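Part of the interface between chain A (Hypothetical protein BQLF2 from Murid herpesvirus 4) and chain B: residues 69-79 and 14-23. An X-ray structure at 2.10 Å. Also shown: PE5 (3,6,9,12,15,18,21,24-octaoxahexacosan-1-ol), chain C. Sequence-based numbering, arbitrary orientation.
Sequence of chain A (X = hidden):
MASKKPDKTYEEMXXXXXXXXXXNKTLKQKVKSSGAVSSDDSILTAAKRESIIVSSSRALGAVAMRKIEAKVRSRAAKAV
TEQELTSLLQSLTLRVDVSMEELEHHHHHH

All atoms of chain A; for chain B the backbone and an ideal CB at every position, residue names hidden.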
ATOM      1  N   GLU A  69       4.737   4.314  -8.001  1.00 27.48           N
ATOM      2  CA  GLU A  69       5.408   3.362  -8.873  1.00 28.47           C
ATOM      3  C   GLU A  69       4.425   2.297  -9.361  1.00 25.40           C
ATOM      4  O   GLU A  69       4.471   1.891 -10.514  1.00 25.98           O
ATOM      5  CB  GLU A  69       6.584   2.681  -8.166  1.00 31.47           C
ATOM      6  CG  GLU A  69       7.283   1.653  -9.052  1.00 37.60           C
ATOM      7  CD  GLU A  69       8.656   1.244  -8.549  1.00 40.36           C
ATOM      8  OE1 GLU A  69       9.243   1.975  -7.726  1.00 42.39           O
ATOM      9  OE2 GLU A  69       9.161   0.196  -8.993  1.00 44.73           O
ATOM     10  N   ALA A  70       3.551   1.832  -8.474  1.00 22.54           N
ATOM     11  CA  ALA A  70       2.575   0.813  -8.835  1.00 22.55           C
ATOM     12  C   ALA A  70       1.670   1.303  -9.964  1.00 23.99           C
ATOM     13  O   ALA A  70       1.454   0.588 -10.943  1.00 23.56           O
ATOM     14  CB  ALA A  70       1.734   0.435  -7.631  1.00 15.69           C
ATOM     15  N   LYS A  71       1.135   2.514  -9.807  1.00 25.86           N
ATOM     16  CA  LYS A  71       0.257   3.131 -10.802  1.00 28.82           C
ATOM     17  C   LYS A  71       0.946   3.400 -12.142  1.00 30.71           C
ATOM     18  O   LYS A  71       0.395   3.095 -13.209  1.00 30.79           O
ATOM     19  CB  LYS A  71      -0.311   4.440 -10.261  1.00 28.82           C
ATOM     20  CG  LYS A  71      -1.347   4.263  -9.189  1.00 36.15           C
ATOM     21  CD  LYS A  71      -1.787   5.605  -8.617  1.00 42.24           C
ATOM     22  CE  LYS A  71      -2.899   5.443  -7.589  1.00 45.46           C
ATOM     23  NZ  LYS A  71      -4.144   6.108  -8.058  1.00 48.77           N
ATOM     24  N   VAL A  72       2.140   3.984 -12.093  1.00 30.71           N
ATOM     25  CA  VAL A  72       2.875   4.263 -13.319  1.00 32.27           C
ATOM     26  C   VAL A  72       3.036   2.971 -14.112  1.00 33.04           C
ATOM     27  O   VAL A  72       2.740   2.928 -15.304  1.00 34.33           O
ATOM     28  CB  VAL A  72       4.277   4.862 -13.027  1.00 30.27           C
ATOM     29  CG1 VAL A  72       5.147   4.795 -14.272  1.00 27.91           C
ATOM     30  CG2 VAL A  72       4.138   6.310 -12.597  1.00 27.67           C
ATOM     31  N   ARG A  73       3.496   1.917 -13.439  1.00 32.31           N
ATOM     32  CA  ARG A  73       3.695   0.619 -14.079  1.00 30.50           C
ATOM     33  C   ARG A  73       2.411   0.084 -14.728  1.00 30.29           C
ATOM     34  O   ARG A  73       2.420  -0.408 -15.855  1.00 30.49           O
ATOM     35  CB  ARG A  73       4.224  -0.398 -13.058  1.00 30.84           C
ATOM     36  CG  ARG A  73       5.716  -0.254 -12.731  1.00 29.39           C
ATOM     37  CD  ARG A  73       6.167  -1.326 -11.753  1.00 29.87           C
ATOM     38  NE  ARG A  73       7.540  -1.122 -11.273  1.00 34.17           N
ATOM     39  CZ  ARG A  73       8.638  -1.426 -11.969  1.00 35.41           C
ATOM     40  NH1 ARG A  73       8.532  -1.947 -13.186  1.00 29.66           N
ATOM     41  NH2 ARG A  73       9.841  -1.217 -11.442  1.00 31.28           N
ATOM     42  N   SER A  74       1.303   0.165 -14.007  1.00 27.06           N
ATOM     43  CA  SER A  74       0.050  -0.312 -14.546  1.00 28.98           C
ATOM     44  C   SER A  74      -0.293   0.470 -15.817  1.00 31.83           C
ATOM     45  O   SER A  74      -0.508  -0.115 -16.877  1.00 28.97           O
ATOM     46  CB  SER A  74      -1.061  -0.145 -13.514  1.00 28.55           C
ATOM     47  OG  SER A  74      -2.281  -0.599 -14.053  1.00 30.88           O
ATOM     48  N   ARG A  75      -0.314   1.796 -15.715  1.00 35.69           N
ATOM     49  CA  ARG A  75      -0.645   2.630 -16.865  1.00 40.31           C
ATOM     50  C   ARG A  75       0.311   2.551 -18.034  1.00 40.50           C
ATOM     51  O   ARG A  75      -0.104   2.723 -19.178  1.00 44.10           O
ATOM     52  CB  ARG A  75      -0.807   4.079 -16.435  1.00 39.00           C
ATOM     53  CG  ARG A  75      -1.946   4.201 -15.488  1.00 41.30           C
ATOM     54  CD  ARG A  75      -2.313   5.600 -15.139  1.00 43.93           C
ATOM     55  NE  ARG A  75      -3.210   5.530 -13.997  1.00 47.11           N
ATOM     56  CZ  ARG A  75      -3.799   6.574 -13.430  1.00 48.38           C
ATOM     57  NH1 ARG A  75      -3.602   7.792 -13.905  1.00 51.79           N
ATOM     58  NH2 ARG A  75      -4.575   6.386 -12.376  1.00 50.48           N
ATOM     59  N   ALA A  76       1.583   2.295 -17.754  1.00 34.56           N
ATOM     60  CA  ALA A  76       2.586   2.193 -18.798  1.00 32.47           C
ATOM     61  C   ALA A  76       2.555   0.818 -19.473  1.00 33.33           C
ATOM     62  O   ALA A  76       3.139   0.633 -20.534  1.00 34.10           O
ATOM     63  CB  ALA A  76       3.984   2.456 -18.202  1.00 34.24           C
ATOM     64  N   ALA A  77       1.871  -0.139 -18.853  1.00 35.68           N
ATOM     65  CA  ALA A  77       1.793  -1.507 -19.367  1.00 35.96           C
ATOM     66  C   ALA A  77       1.580  -1.657 -20.887  1.00 36.51           C
ATOM     67  O   ALA A  77       2.226  -2.486 -21.534  1.00 33.45           O
ATOM     68  CB  ALA A  77       0.695  -2.277 -18.602  1.00 32.15           C
ATOM     69  N   LYS A  78       0.677  -0.862 -21.456  1.00 38.52           N
ATOM     70  CA  LYS A  78       0.383  -0.939 -22.890  1.00 42.66           C
ATOM     71  C   LYS A  78       1.496  -0.431 -23.818  1.00 43.63           C
ATOM     72  O   LYS A  78       1.485  -0.729 -25.015  1.00 43.37           O
ATOM     73  CB  LYS A  78      -0.915  -0.183 -23.200  1.00 46.62           C
ATOM     74  CG  LYS A  78      -0.793   1.330 -23.093  1.00 48.76           C
ATOM     75  CD  LYS A  78      -2.143   2.019 -23.207  1.00 50.63           C
ATOM     76  CE  LYS A  78      -1.992   3.537 -23.161  1.00 51.93           C
ATOM     77  NZ  LYS A  78      -3.309   4.216 -22.978  1.00 55.36           N
ATOM     78  N   ALA A  79       2.448   0.332 -23.286  1.00 42.09           N
ATOM     79  CA  ALA A  79       3.534   0.860 -24.114  1.00 41.63           C
ATOM     80  C   ALA A  79       4.523  -0.229 -24.530  1.00 42.01           C
ATOM     81  O   ALA A  79       4.939  -1.042 -23.704  1.00 41.15           O
ATOM     82  CB  ALA A  79       4.264   1.967 -23.364  1.00 46.62           C
TER
ATOM     83  N   UNK B  14      -0.012 -11.451 -10.513  1.00 24.41           N
ATOM     84  CA  UNK B  14      -1.127 -10.865 -11.239  1.00 24.12           C
ATOM     85  C   UNK B  14      -0.731  -9.587 -11.948  1.00 21.76           C
ATOM     86  O   UNK B  14      -1.124  -9.374 -13.087  1.00 22.34           O
ATOM     87  CB  UNK B  14      -2.292 -10.590 -10.287  1.00 24.12           C
ATOM     88  N   UNK B  15       0.069  -8.740 -11.304  1.00 23.14           N
ATOM     89  CA  UNK B  15       0.476  -7.496 -11.946  1.00 23.29           C
ATOM     90  C   UNK B  15       1.257  -7.769 -13.232  1.00 26.26           C
ATOM     91  O   UNK B  15       1.106  -7.045 -14.222  1.00 23.33           O
ATOM     92  CB  UNK B  15       1.319  -6.655 -10.985  1.00 23.29           C
ATOM     93  N   UNK B  16       2.106  -8.798 -13.214  1.00 26.29           N
ATOM     94  CA  UNK B  16       2.909  -9.133 -14.396  1.00 28.68           C
ATOM     95  C   UNK B  16       2.045  -9.719 -15.514  1.00 27.71           C
ATOM     96  O   UNK B  16       2.265  -9.439 -16.697  1.00 29.19           O
ATOM     97  CB  UNK B  16       4.015 -10.122 -14.021  1.00 28.68           C
ATOM     98  N   UNK B  17       1.065 -10.537 -15.137  1.00 29.18           N
ATOM     99  CA  UNK B  17       0.159 -11.122 -16.115  1.00 30.37           C
ATOM    100  C   UNK B  17      -0.647 -10.006 -16.764  1.00 29.03           C
ATOM    101  O   UNK B  17      -0.853 -10.012 -17.977  1.00 30.23           O
ATOM    102  CB  UNK B  17      -0.762 -12.157 -15.466  1.00 30.37           C
ATOM    103  N   UNK B  18      -1.103  -9.045 -15.960  1.00 27.67           N
ATOM    104  CA  UNK B  18      -1.871  -7.928 -16.504  1.00 27.79           C
ATOM    105  C   UNK B  18      -1.014  -7.093 -17.453  1.00 26.61           C
ATOM    106  O   UNK B  18      -1.487  -6.656 -18.502  1.00 25.62           O
ATOM    107  CB  UNK B  18      -2.415  -7.052 -15.373  1.00 27.79           C
ATOM    108  N   UNK B  19       0.254  -6.873 -17.092  1.00 25.71           N
ATOM    109  CA  UNK B  19       1.148  -6.097 -17.954  1.00 25.60           C
ATOM    110  C   UNK B  19       1.376  -6.803 -19.300  1.00 24.62           C
ATOM    111  O   UNK B  19       1.329  -6.171 -20.360  1.00 25.14           O
ATOM    112  CB  UNK B  19       2.486  -5.863 -17.250  1.00 25.60           C
ATOM    113  N   UNK B  20       1.644  -8.106 -19.248  1.00 25.93           N
ATOM    114  CA  UNK B  20       1.864  -8.892 -20.460  1.00 28.43           C
ATOM    115  C   UNK B  20       0.611  -8.916 -21.334  1.00 29.84           C
ATOM    116  O   UNK B  20       0.702  -8.835 -22.557  1.00 31.51           O
ATOM    117  CB  UNK B  20       2.282 -10.319 -20.100  1.00 28.43           C
ATOM    118  N   UNK B  21      -0.558  -9.022 -20.706  1.00 31.33           N
ATOM    119  CA  UNK B  21      -1.803  -9.034 -21.463  1.00 34.79           C
ATOM    120  C   UNK B  21      -2.027  -7.701 -22.160  1.00 34.19           C
ATOM    121  O   UNK B  21      -2.509  -7.668 -23.290  1.00 35.38           O
ATOM    122  CB  UNK B  21      -2.984  -9.355 -20.546  1.00 34.79           C
ATOM    123  N   UNK B  22      -1.658  -6.609 -21.491  1.00 30.76           N
ATOM    124  CA  UNK B  22      -1.830  -5.272 -22.052  1.00 32.04           C
ATOM    125  C   UNK B  22      -0.779  -4.983 -23.105  1.00 33.79           C
ATOM    126  O   UNK B  22      -1.031  -4.244 -24.060  1.00 32.54           O
ATOM    127  CB  UNK B  22      -1.770  -4.214 -20.948  1.00 32.04           C
ATOM    128  N   UNK B  23       0.408  -5.561 -22.933  1.00 35.36           N
ATOM    129  CA  UNK B  23       1.463  -5.368 -23.913  1.00 36.88           C
ATOM    130  C   UNK B  23       1.127  -6.218 -25.147  1.00 39.03           C
ATOM    131  O   UNK B  23       1.335  -5.790 -26.285  1.00 38.19           O
ATOM    132  CB  UNK B  23       2.830  -5.739 -23.334  1.00 36.88           C
TER
HETATM  133  C48 PE5 C4870      -6.158  -6.670 -15.773  1.00 69.22           C
HETATM  134  C50 PE5 C4870      -5.728  -8.090 -16.162  1.00 68.71           C
HETATM  135  O1  PE5 C4870      -6.130  -9.046 -15.174  1.00 70.21           O
HETATM  136  C1  PE5 C4870      -5.004  -9.829 -14.747  1.00 70.07           C
HETATM  137  C2  PE5 C4870      -5.197 -11.279 -15.142  1.00 70.52           C
HETATM  138  O2  PE5 C4870      -4.777 -12.140 -14.082  1.00 71.48           O
HETATM  139  C3  PE5 C4870      -5.343 -13.437 -14.260  1.00 74.03           C
HETATM  140  C4  PE5 C4870      -4.291 -14.417 -14.731  1.00 76.38           C
HETATM  141  O3  PE5 C4870      -4.694 -15.002 -15.972  1.00 79.25           O
HETATM  142  C5  PE5 C4870      -4.599 -16.428 -15.886  1.00 81.11           C
HETATM  143  C6  PE5 C4870      -5.383 -17.076 -17.014  1.00 83.62           C
HETATM  144  O4  PE5 C4870      -5.225 -18.501 -16.949  1.00 86.03           O
HETATM  145  C7  PE5 C4870      -6.037 -19.151 -17.935  1.00 87.85           C
HETATM  146  C8  PE5 C4870      -6.212 -20.615 -17.556  1.00 90.60           C
HETATM  147  O5  PE5 C4870      -7.298 -21.216 -18.280  1.00 92.49           O
HETATM  148  C9  PE5 C4870      -8.171 -21.894 -17.363  1.00 93.44           C
HETATM  149  C10 PE5 C4870      -8.118 -23.401 -17.565  1.00 94.41           C
HETATM  150  O6  PE5 C4870      -8.796 -24.068 -16.480  1.00 95.02           O
HETATM  151  C11 PE5 C4870      -9.099 -25.429 -16.837  1.00 93.58           C
HETATM  152  C12 PE5 C4870     -10.343 -25.905 -16.097  1.00 92.66           C
HETATM  153  O7  PE5 C4870     -11.347 -26.311 -17.041  1.00 92.51           O
HETATM  154  C13 PE5 C4870     -12.558 -26.697 -16.369  1.00 91.10           C
HETATM  155  C14 PE5 C4870     -12.890 -25.727 -15.247  1.00 90.35           C
HETATM  156  O8  PE5 C4870     -14.077 -24.976 -15.555  1.00 90.02           O
HETATM  157  C15 PE5 C4870     -14.373 -24.081 -14.472  1.00 88.45           C
HETATM  158  C16 PE5 C4870     -15.564 -23.203 -14.854  1.00 87.67           C
HETATM  159  O52 PE5 C4870     -16.170 -22.673 -13.675  1.00 86.65           O

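All ten positions of chain B lie in one continuous helix, with phi/psi values that suit any ordinary helix former. Its axis comes within 9.7 Å of the axis of chain A helix 69-76, at 31° between their directions.

Position 14 has an ideal CB with no atom of chain A within 5.5 Å. The backbone leaves the choice open. The deposited residue is Val B14, which makes no contact with the chain A stretch.

Position 15 points toward chain A, but the CB is still distant. A short side chain would leave the gap unfilled. The carbonyl of Ala A70 lies across it, so a long side chain with a donor at its end would suit; a long apolar one could also fill space. The residue is Lys B15. Its chain extends with chi1 to chi3 all t and turns at chi4 (p). NZ donates a hydrogen bond to Ala A70 O at 2.9 Å. That oxygen also accepts from Ser A74 N at 3.1 Å, within helix A. On the way, Lys B15 CE packs 3.8 Å from Arg A73 CB.

Positions 16 and 17 have no chain A atom near their CB atoms, and many residues would fit. They are Glu B16, whose carboxylate is taken up at position 19, and Val B17, whose CG1 lies 3.5 Å from PE5 C4.

Position 18 points sideways. The hydroxyl of Ser A74 is the polar group in its direction, too far for a short side chain. A longer polar residue such as Glu or Gln would suit. Glu B18 is found. Its OE1 stays 3.7 Å from Ser A74 OG, and a water bridges the rest: it donates to Glu B18 OE2 at 2.8 Å and lies 2.5 Å from Ser A74 OG.

Position 19 also points sideways, its ideal CB 4.2 Å from Ala A77 CB. A side chain with an aliphatic first part suits this methyl; its end may be polar. The residue is Arg B19. CG packs 3.8 Å from Ala A77 CB. The guanidinium forms a salt bridge with Glu B16, NH2 to OE2 at 2.9 Å. NH1 donates to a water at 2.6 Å, which in turn donates to Ala A77 O at 2.9 Å.

Position 20 points away and is unconstrained here; it is Leu B20. Position 21 is out of reach of chain A. Lys B21 NZ donates to PE5 O3 at 3.3 Å.

Position 22 points toward chain A, its ideal CB 3.9 Å from the Ala A77 methyl. Leu, Ile or Met would suit. Leu B22 (chi1 m, chi2 t) places CD1 3.7 Å from Ala A77 CB, an apolar contact.

Position 23 points sideways, with its ideal CB 3.8 Å from Ala A77 O. Nearby carbonyls favour a donor, but an acidic residue is possible if its charge is met. Glu B23 is deposited. Its OE2 receives a weak hydrogen bond from Arg B19 NH1 at 3.4 Å, part of a salt bridge.

Chain B, residues 14-23: VKEVERLKLE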
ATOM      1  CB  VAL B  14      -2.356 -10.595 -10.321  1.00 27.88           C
ATOM      2  CG1 VAL B  14      -3.392  -9.774 -11.072  1.00 26.78           C
ATOM      3  CG2 VAL B  14      -2.977 -11.913  -9.888  1.00 24.89           C
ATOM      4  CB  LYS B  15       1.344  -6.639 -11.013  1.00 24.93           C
ATOM      5  CG  LYS B  15       1.448  -5.179 -11.475  1.00 27.27           C
ATOM      6  CD  LYS B  15       2.340  -4.310 -10.591  1.00 25.96           C
ATOM      7  CE  LYS B  15       2.221  -2.832 -10.984  1.00 27.32           C
ATOM      8  NZ  LYS B  15       0.912  -2.211 -10.592  1.00 25.35           N
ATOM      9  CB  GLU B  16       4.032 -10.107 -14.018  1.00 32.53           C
ATOM     10  CG  GLU B  16       4.931 -10.548 -15.185  1.00 34.83           C
ATOM     11  CD  GLU B  16       5.608  -9.389 -15.911  1.00 38.87           C
ATOM     12  OE1 GLU B  16       5.416  -8.217 -15.517  1.00 37.06           O
ATOM     13  OE2 GLU B  16       6.342  -9.656 -16.891  1.00 41.92           O
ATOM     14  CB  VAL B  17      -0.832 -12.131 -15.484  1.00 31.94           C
ATOM     15  CG1 VAL B  17      -1.853 -12.576 -16.536  1.00 34.66           C
ATOM     16  CG2 VAL B  17      -0.090 -13.346 -14.967  1.00 33.50           C
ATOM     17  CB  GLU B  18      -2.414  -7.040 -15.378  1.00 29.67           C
ATOM     18  CG  GLU B  18      -3.063  -5.737 -15.867  1.00 33.00           C
ATOM     19  CD  GLU B  18      -3.352  -4.752 -14.736  1.00 37.02           C
ATOM     20  OE1 GLU B  18      -2.385  -4.263 -14.110  1.00 39.16           O
ATOM     21  OE2 GLU B  18      -4.540  -4.464 -14.470  1.00 35.25           O
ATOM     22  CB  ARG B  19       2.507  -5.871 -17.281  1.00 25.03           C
ATOM     23  CG  ARG B  19       3.400  -4.889 -18.055  1.00 27.06           C
ATOM     24  CD  ARG B  19       4.853  -4.942 -17.583  1.00 31.55           C
ATOM     25  NE  ARG B  19       5.467  -6.244 -17.843  1.00 33.35           N
ATOM     26  CZ  ARG B  19       5.982  -6.616 -19.013  1.00 34.75           C
ATOM     27  NH1 ARG B  19       5.968  -5.786 -20.042  1.00 37.51           N
ATOM     28  NH2 ARG B  19       6.511  -7.825 -19.160  1.00 33.43           N
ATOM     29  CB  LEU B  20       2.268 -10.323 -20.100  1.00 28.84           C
ATOM     30  CG  LEU B  20       3.746 -10.460 -19.716  1.00 27.78           C
ATOM     31  CD1 LEU B  20       4.019 -11.815 -19.074  1.00 28.55           C
ATOM     32  CD2 LEU B  20       4.592 -10.254 -20.966  1.00 31.72           C
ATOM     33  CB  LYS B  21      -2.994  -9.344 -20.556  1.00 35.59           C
ATOM     34  CG  LYS B  21      -3.029 -10.774 -20.047  1.00 38.58           C
ATOM     35  CD  LYS B  21      -4.374 -11.092 -19.408  1.00 37.79           C
ATOM     36  CE  LYS B  21      -4.363 -12.483 -18.805  1.00 39.12           C
ATOM     37  NZ  LYS B  21      -5.694 -12.912 -18.273  1.00 40.38           N
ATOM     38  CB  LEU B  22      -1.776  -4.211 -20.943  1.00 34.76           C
ATOM     39  CG  LEU B  22      -2.917  -4.374 -19.933  1.00 35.94           C
ATOM     40  CD1 LEU B  22      -2.819  -3.372 -18.783  1.00 33.46           C
ATOM     41  CD2 LEU B  22      -4.218  -4.202 -20.695  1.00 39.27           C
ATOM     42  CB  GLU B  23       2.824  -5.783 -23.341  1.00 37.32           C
ATOM     43  CG  GLU B  23       3.989  -5.484 -24.273  1.00 39.36           C
ATOM     44  CD  GLU B  23       5.322  -5.968 -23.726  1.00 40.76           C
ATOM     45  OE1 GLU B  23       5.501  -7.197 -23.615  1.00 42.65           O
ATOM     46  OE2 GLU B  23       6.183  -5.122 -23.404  1.00 39.85           O
TER
HETATM   47  O   HOH W   1      -4.035  -2.082 -13.119  1.00 31.99           O
HETATM   48  O   HOH W   2       4.825  -3.547 -20.833  1.00 43.75           O
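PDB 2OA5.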